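Local coordinates for SusD superfamily protein (Bacteroides fragilis NCTC 9343, PDB 3NQP), which probably binds glycans at the outer membrane of the bacterial cell, as a SusD-family protein, to support their uptake, at residues E318-V323 with G474-D479; F54-S59 with D69-N74. All blocks are in the same frame, centred on the assembly; numbering follows the deposited sequence.

Contact 1 of 2, residues E318-V323 with G474-D479; sequences EYNKAV and GSLLGD. With EDO (1,2-ethanediol), chain E.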
loop_
_atom_site.group_PDB
_atom_site.type_symbol
_atom_site.label_atom_id
_atom_site.label_comp_id
_atom_site.label_asym_id
_atom_site.label_seq_id
_atom_site.Cartn_x
_atom_site.Cartn_y
_atom_site.Cartn_z
ATOM N N GLU A 318 -3.746 14.306 -6.777
ATOM C CA GLU A 318 -2.743 15.262 -6.318
ATOM C C GLU A 318 -2.706 15.392 -4.803
ATOM O O GLU A 318 -3.710 15.694 -4.168
ATOM C CB GLU A 318 -2.996 16.672 -6.856
ATOM C CG GLU A 318 -1.799 17.705 -6.580
ATOM C CD GLU A 318 -2.086 19.080 -7.191
ATOM O OE1 GLU A 318 -3.142 19.227 -7.836
ATOM O OE2 GLU A 318 -1.220 19.985 -7.077
ATOM N N TYR A 319 -1.511 15.287 -4.246
ATOM C CA TYR A 319 -1.342 15.512 -2.822
ATOM C C TYR A 319 -1.433 16.972 -2.479
ATOM O O TYR A 319 -0.941 17.842 -3.212
ATOM C CB TYR A 319 -0.014 14.967 -2.342
ATOM C CG TYR A 319 0.035 13.465 -2.388
ATOM C CD1 TYR A 319 -0.483 12.715 -1.354
ATOM C CD2 TYR A 319 0.585 12.803 -3.468
ATOM C CE1 TYR A 319 -0.474 11.310 -1.400
ATOM C CE2 TYR A 319 0.639 11.373 -3.506
ATOM C CZ TYR A 319 0.076 10.663 -2.461
ATOM O OH TYR A 319 0.075 9.287 -2.461
ATOM N N ASN A 320 -2.034 17.250 -1.324
ATOM C CA ASN A 320 -2.036 18.605 -0.766
ATOM C C ASN A 320 -0.570 18.997 -0.693
ATOM O O ASN A 320 0.280 18.171 -0.352
ATOM C CB ASN A 320 -2.622 18.535 0.632
ATOM C CG ASN A 320 -2.795 19.864 1.269
ATOM O OD1 ASN A 320 -1.813 20.540 1.604
ATOM N ND2 ASN A 320 -4.061 20.264 1.472
ATOM N N LYS A 321 -0.267 20.244 -0.994
ATOM C CA LYS A 321 1.130 20.670 -1.090
ATOM C C LYS A 321 1.901 20.633 0.250
ATOM O O LYS A 321 3.137 20.628 0.270
ATOM C CB LYS A 321 1.177 22.079 -1.681
ATOM C CG LYS A 321 0.628 23.178 -0.778
ATOM C CD LYS A 321 0.786 24.584 -1.433
ATOM C CE LYS A 321 -0.344 24.796 -2.507
ATOM N NZ LYS A 321 -0.282 26.131 -3.160
ATOM N N ALA A 322 1.174 20.623 1.355
ATOM C CA ALA A 322 1.767 20.370 2.678
ATOM C C ALA A 322 2.477 19.026 2.780
ATOM O O ALA A 322 3.376 18.866 3.616
ATOM C CB ALA A 322 0.705 20.494 3.795
ATOM N N VAL A 323 2.115 18.055 1.946
ATOM C CA VAL A 323 2.799 16.765 1.976
ATOM C C VAL A 323 4.249 16.992 1.519
ATOM O O VAL A 323 5.194 16.593 2.196
ATOM C CB VAL A 323 2.078 15.729 1.094
ATOM C CG1 VAL A 323 2.870 14.465 0.933
ATOM C CG2 VAL A 323 0.660 15.389 1.695
ATOM N N GLY A 474 -3.741 12.762 13.746
ATOM C CA GLY A 474 -3.609 11.940 12.521
ATOM C C GLY A 474 -3.765 12.697 11.193
ATOM O O GLY A 474 -3.419 12.170 10.122
ATOM N N SER A 475 -4.345 13.897 11.254
ATOM C CA SER A 475 -4.566 14.706 10.057
ATOM C C SER A 475 -3.278 15.346 9.577
ATOM O O SER A 475 -2.327 15.519 10.325
ATOM C CB SER A 475 -5.624 15.806 10.296
ATOM O OG SER A 475 -5.140 16.847 11.144
ATOM N N LEU A 476 -3.303 15.740 8.320
ATOM C CA LEU A 476 -2.137 16.304 7.650
ATOM C C LEU A 476 -1.680 17.559 8.318
ATOM O O LEU A 476 -0.478 17.707 8.609
ATOM C CB LEU A 476 -2.434 16.617 6.197
ATOM C CG LEU A 476 -1.250 17.182 5.378
ATOM C CD1 LEU A 476 -0.064 16.218 5.393
ATOM C CD2 LEU A 476 -1.677 17.464 3.946
ATOM N N LEU A 477 -2.641 18.437 8.590
ATOM C CA LEU A 477 -2.358 19.736 9.198
ATOM C C LEU A 477 -2.380 19.747 10.746
ATOM O O LEU A 477 -1.924 20.706 11.341
ATOM C CB LEU A 477 -3.320 20.803 8.630
ATOM C CG LEU A 477 -3.173 21.123 7.126
ATOM C CD1 LEU A 477 -4.028 22.348 6.700
ATOM C CD2 LEU A 477 -1.668 21.305 6.728
ATOM N N GLY A 478 -2.942 18.722 11.390
ATOM C CA GLY A 478 -3.006 18.688 12.867
ATOM C C GLY A 478 -4.208 19.397 13.469
ATOM O O GLY A 478 -4.322 19.521 14.697
ATOM N N ASP A 479 -5.132 19.812 12.620
ATOM C CA ASP A 479 -6.204 20.720 12.997
ATOM C C ASP A 479 -7.521 20.019 13.310
ATOM O O ASP A 479 -8.237 20.447 14.206
ATOM C CB ASP A 479 -6.464 21.743 11.895
ATOM C CG ASP A 479 -6.780 21.099 10.523
ATOM O OD1 ASP A 479 -6.470 19.890 10.279
ATOM O OD2 ASP A 479 -7.326 21.833 9.666
HETATM C C1 EDO E . -2.228 28.477 -4.833
HETATM O O1 EDO E . -0.868 28.479 -4.401
HETATM C C2 EDO E . -2.554 27.319 -5.785
HETATM O O2 EDO E . -2.598 26.044 -5.122
#
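The carboxamide of Asn320 carries a methyl over one face: Leu476 CD2 stands above it, 3.8 Å from Asn320 CG and closer still to the CB of the same residue, at 3.6 Å. The edge of that group is used differently. Asn320 is the N-cap of the short helix 321-325, and its OD1 takes the Ala322 N-H on an in-plane lone pair at 3.0 Å, with an N-H...O angle of 159°. CG lies anti to the backbone N (chi1 -175°), and chi2 of -69° then turns OD1 to the Ala322 N-H. A single side chain thus caps the helix with its oxygen and offers its flat surface to the leucine.

Apolar contacts finish the junction between this helix start and the loop 474-479, both in the SusD-family part of the chain. Leu476 CD2 also lies 3.9 Å from Ala322 CB, which meets Leu477 CD2 from the other leucine. Val323 crosses Leu476 at about a right angle, its CG2 3.9 Å from Leu476 CD1. Lys321 has its CB pointing away from the loop, and its NZ donates to the backbone O of Leu353 and to O2 of an ethanediol, probably from the crystallisation liquor. With 175 Å² buried in total, this is a modest surface contact.

The leucines are presented by a turn with an ST motif: Ser475 OG accepts from Gly478 N at 2.9 Å, and the same hydroxyl is also hydrogen-bonded to Lys472 O.

Contact 2 of 2, residues F54-S59 with D69-N74; sequences FITGAS and DIILQN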
loop_
_atom_site.group_PDB
_atom_site.type_symbol
_atom_site.label_atom_id
_atom_site.label_comp_id
_atom_site.label_asym_id
_atom_site.label_seq_id
_atom_site.Cartn_x
_atom_site.Cartn_y
_atom_site.Cartn_z
ATOM N N PHE A 54 -5.084 14.182 0.125
ATOM C CA PHE A 54 -5.349 14.444 -1.275
ATOM C C PHE A 54 -6.213 15.710 -1.404
ATOM O O PHE A 54 -6.951 16.042 -0.504
ATOM C CB PHE A 54 -6.049 13.244 -1.892
ATOM C CG PHE A 54 -5.107 12.140 -2.284
ATOM C CD1 PHE A 54 -4.453 12.166 -3.484
ATOM C CD2 PHE A 54 -4.823 11.137 -1.425
ATOM C CE1 PHE A 54 -3.564 11.178 -3.839
ATOM C CE2 PHE A 54 -3.935 10.141 -1.766
ATOM C CZ PHE A 54 -3.294 10.171 -2.972
ATOM N N ILE A 55 -6.043 16.464 -2.478
ATOM C CA ILE A 55 -6.936 17.577 -2.718
ATOM C C ILE A 55 -8.177 17.060 -3.480
ATOM O O ILE A 55 -8.156 15.960 -4.060
ATOM C CB ILE A 55 -6.242 18.708 -3.476
ATOM C CG1 ILE A 55 -5.878 18.285 -4.890
ATOM C CG2 ILE A 55 -4.977 19.202 -2.744
ATOM C CD1 ILE A 55 -6.642 19.023 -5.923
ATOM N N THR A 56 -9.226 17.879 -3.501
ATOM C CA THR A 56 -10.390 17.629 -4.350
ATOM C C THR A 56 -10.706 18.896 -5.138
ATOM O O THR A 56 -10.073 19.928 -4.934
ATOM C CB THR A 56 -11.644 17.191 -3.522
ATOM O OG1 THR A 56 -11.980 18.227 -2.614
ATOM C CG2 THR A 56 -11.343 15.940 -2.747
ATOM N N GLY A 57 -11.652 18.783 -6.058
ATOM C CA GLY A 57 -11.957 19.849 -7.014
ATOM C C GLY A 57 -10.977 19.790 -8.164
ATOM O O GLY A 57 -10.580 18.719 -8.617
ATOM N N ALA A 58 -10.498 20.943 -8.579
ATOM C CA ALA A 58 -9.592 21.006 -9.719
ATOM C C ALA A 58 -8.154 20.840 -9.212
ATOM O O ALA A 58 -7.721 21.438 -8.220
ATOM C CB ALA A 58 -9.763 22.310 -10.473
ATOM N N SER A 59 -7.400 20.029 -9.920
ATOM C CA SER A 59 -5.987 19.920 -9.652
ATOM C C SER A 59 -5.282 21.192 -10.070
ATOM O O SER A 59 -5.835 22.012 -10.791
ATOM C CB SER A 59 -5.382 18.733 -10.351
ATOM O OG SER A 59 -5.455 18.869 -11.745
ATOM N N ASP A 69 -15.285 11.571 -3.892
ATOM C CA ASP A 69 -16.084 11.070 -2.761
ATOM C C ASP A 69 -15.283 10.195 -1.770
ATOM O O ASP A 69 -15.498 10.288 -0.541
ATOM C CB ASP A 69 -17.303 10.297 -3.231
ATOM C CG ASP A 69 -18.382 11.201 -3.837
ATOM O OD1 ASP A 69 -18.685 12.292 -3.295
ATOM O OD2 ASP A 69 -18.939 10.774 -4.862
ATOM N N ILE A 70 -14.420 9.325 -2.277
ATOM C CA ILE A 70 -13.546 8.514 -1.374
ATOM C C ILE A 70 -12.672 9.450 -0.527
ATOM O O ILE A 70 -12.583 9.324 0.704
ATOM C CB ILE A 70 -12.642 7.475 -2.134
ATOM C CG1 ILE A 70 -13.485 6.433 -2.875
ATOM C CG2 ILE A 70 -11.681 6.710 -1.149
ATOM C CD1 ILE A 70 -12.701 5.471 -3.715
ATOM N N ILE A 71 -12.051 10.408 -1.201
ATOM C CA ILE A 71 -11.136 11.339 -0.590
ATOM C C ILE A 71 -11.837 12.139 0.498
ATOM O O ILE A 71 -11.259 12.344 1.549
ATOM C CB ILE A 71 -10.512 12.271 -1.648
ATOM C CG1 ILE A 71 -9.568 11.473 -2.552
ATOM C CG2 ILE A 71 -9.819 13.438 -0.926
ATOM C CD1 ILE A 71 -9.255 12.070 -3.923
ATOM N N LEU A 72 -13.097 12.543 0.253
ATOM C CA LEU A 72 -13.901 13.330 1.177
ATOM C C LEU A 72 -14.567 12.479 2.258
ATOM O O LEU A 72 -15.280 12.991 3.102
ATOM C CB LEU A 72 -14.965 14.158 0.414
ATOM C CG LEU A 72 -14.398 15.285 -0.483
ATOM C CD1 LEU A 72 -15.425 15.853 -1.483
ATOM C CD2 LEU A 72 -13.770 16.401 0.388
ATOM N N GLN A 73 -14.343 11.178 2.246
ATOM C CA GLN A 73 -15.010 10.311 3.201
ATOM C C GLN A 73 -16.552 10.283 3.029
ATOM O O GLN A 73 -17.261 9.978 3.983
ATOM C CB GLN A 73 -14.658 10.680 4.664
ATOM C CG GLN A 73 -13.169 11.116 4.900
ATOM C CD GLN A 73 -12.171 9.995 4.757
ATOM O OE1 GLN A 73 -12.543 8.836 4.877
ATOM N NE2 GLN A 73 -10.885 10.335 4.518
ATOM N N ASN A 74 -17.039 10.579 1.816
ATOM C CA ASN A 74 -18.455 10.601 1.508
ATOM C C ASN A 74 -18.816 9.174 1.147
ATOM O O ASN A 74 -18.574 8.747 0.006
ATOM C CB ASN A 74 -18.798 11.450 0.272
ATOM C CG ASN A 74 -18.594 12.933 0.464
ATOM O OD1 ASN A 74 -18.469 13.439 1.596
ATOM N ND2 ASN A 74 -18.586 13.660 -0.670
#
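Two first torsions set up the meeting of Thr56 with Ile71. In Thr56, chi1 of 61° puts OG1 between the backbone N and the carbonyl carbon and leaves CG2 anti to the latter; in Ile71, chi1 of -69° sets CG1 anti to the carbonyl carbon and CG2 anti to the N. The two CG2 methyls then approach to 3.4 Å, Thr56 CG2 against Ile71 CG2, tighter than usual for carbon. The two side chains lie alongside one another and run antiparallel, while Thr56 crosses Leu72 at a slant, its CG2 3.9 Å from Leu72 CG and its OG1 3.9 Å from Leu72 CD2.

Ile71 is the central element, meeting the side chains of Phe54 and Thr56 and the carbonyl O of Ile55. Its CG2 lies 3.9 Å from Phe54 CB, and its CD1 reaches the carbonyl of Ile55, 4.0 Å from that O. The contact is van der Waals packing, mostly of methyl and methylene groups but touching Ile55 O and Thr56 OG1, with 211 Å² buried in total between an extended loop and the end of helix 68-71.

That helix end is fixed independently by a Schellman motif: Asn74 N donates to Asp69 O at 2.8 Å and Gln73 N to Ile70 O. A side-chain bond reinforces it, Asn74 ND2 meeting Asp69 OD1 on its anti side at 3.0 Å, almost straight at 174°.

Around this packing, Ile70 rests on Thr45 of helix 39-48 and Phe54 on Glu48 of that helix, the Phe54 ring meeting that of Tyr319. Short helix 68-71 and the loop that follows helix 39-48 are thereby brought together against helix 39-48.

In the fold
From the N terminus, the chain leaves helix 39-48, runs through 54-59 and comes back at helix 68-71, so contact 2 closes a short loop with nine residues between its segments. Contact 1 follows in series, neither nesting nor crossing: it bridges 150 residues, from the start of helix 321-325 to a loop beyond helix 452-458, and the interval holds the hairpin of strands 338-344 and 351-358. The contacts, their centres 13 Å apart, meet directly through residues 54-59 and 318-323: Glu318 O lies 3.0 Å from Ile55 N, a probable hydrogen bond. Thus the N-terminal helical region is tied to the C-terminal SusD-family part.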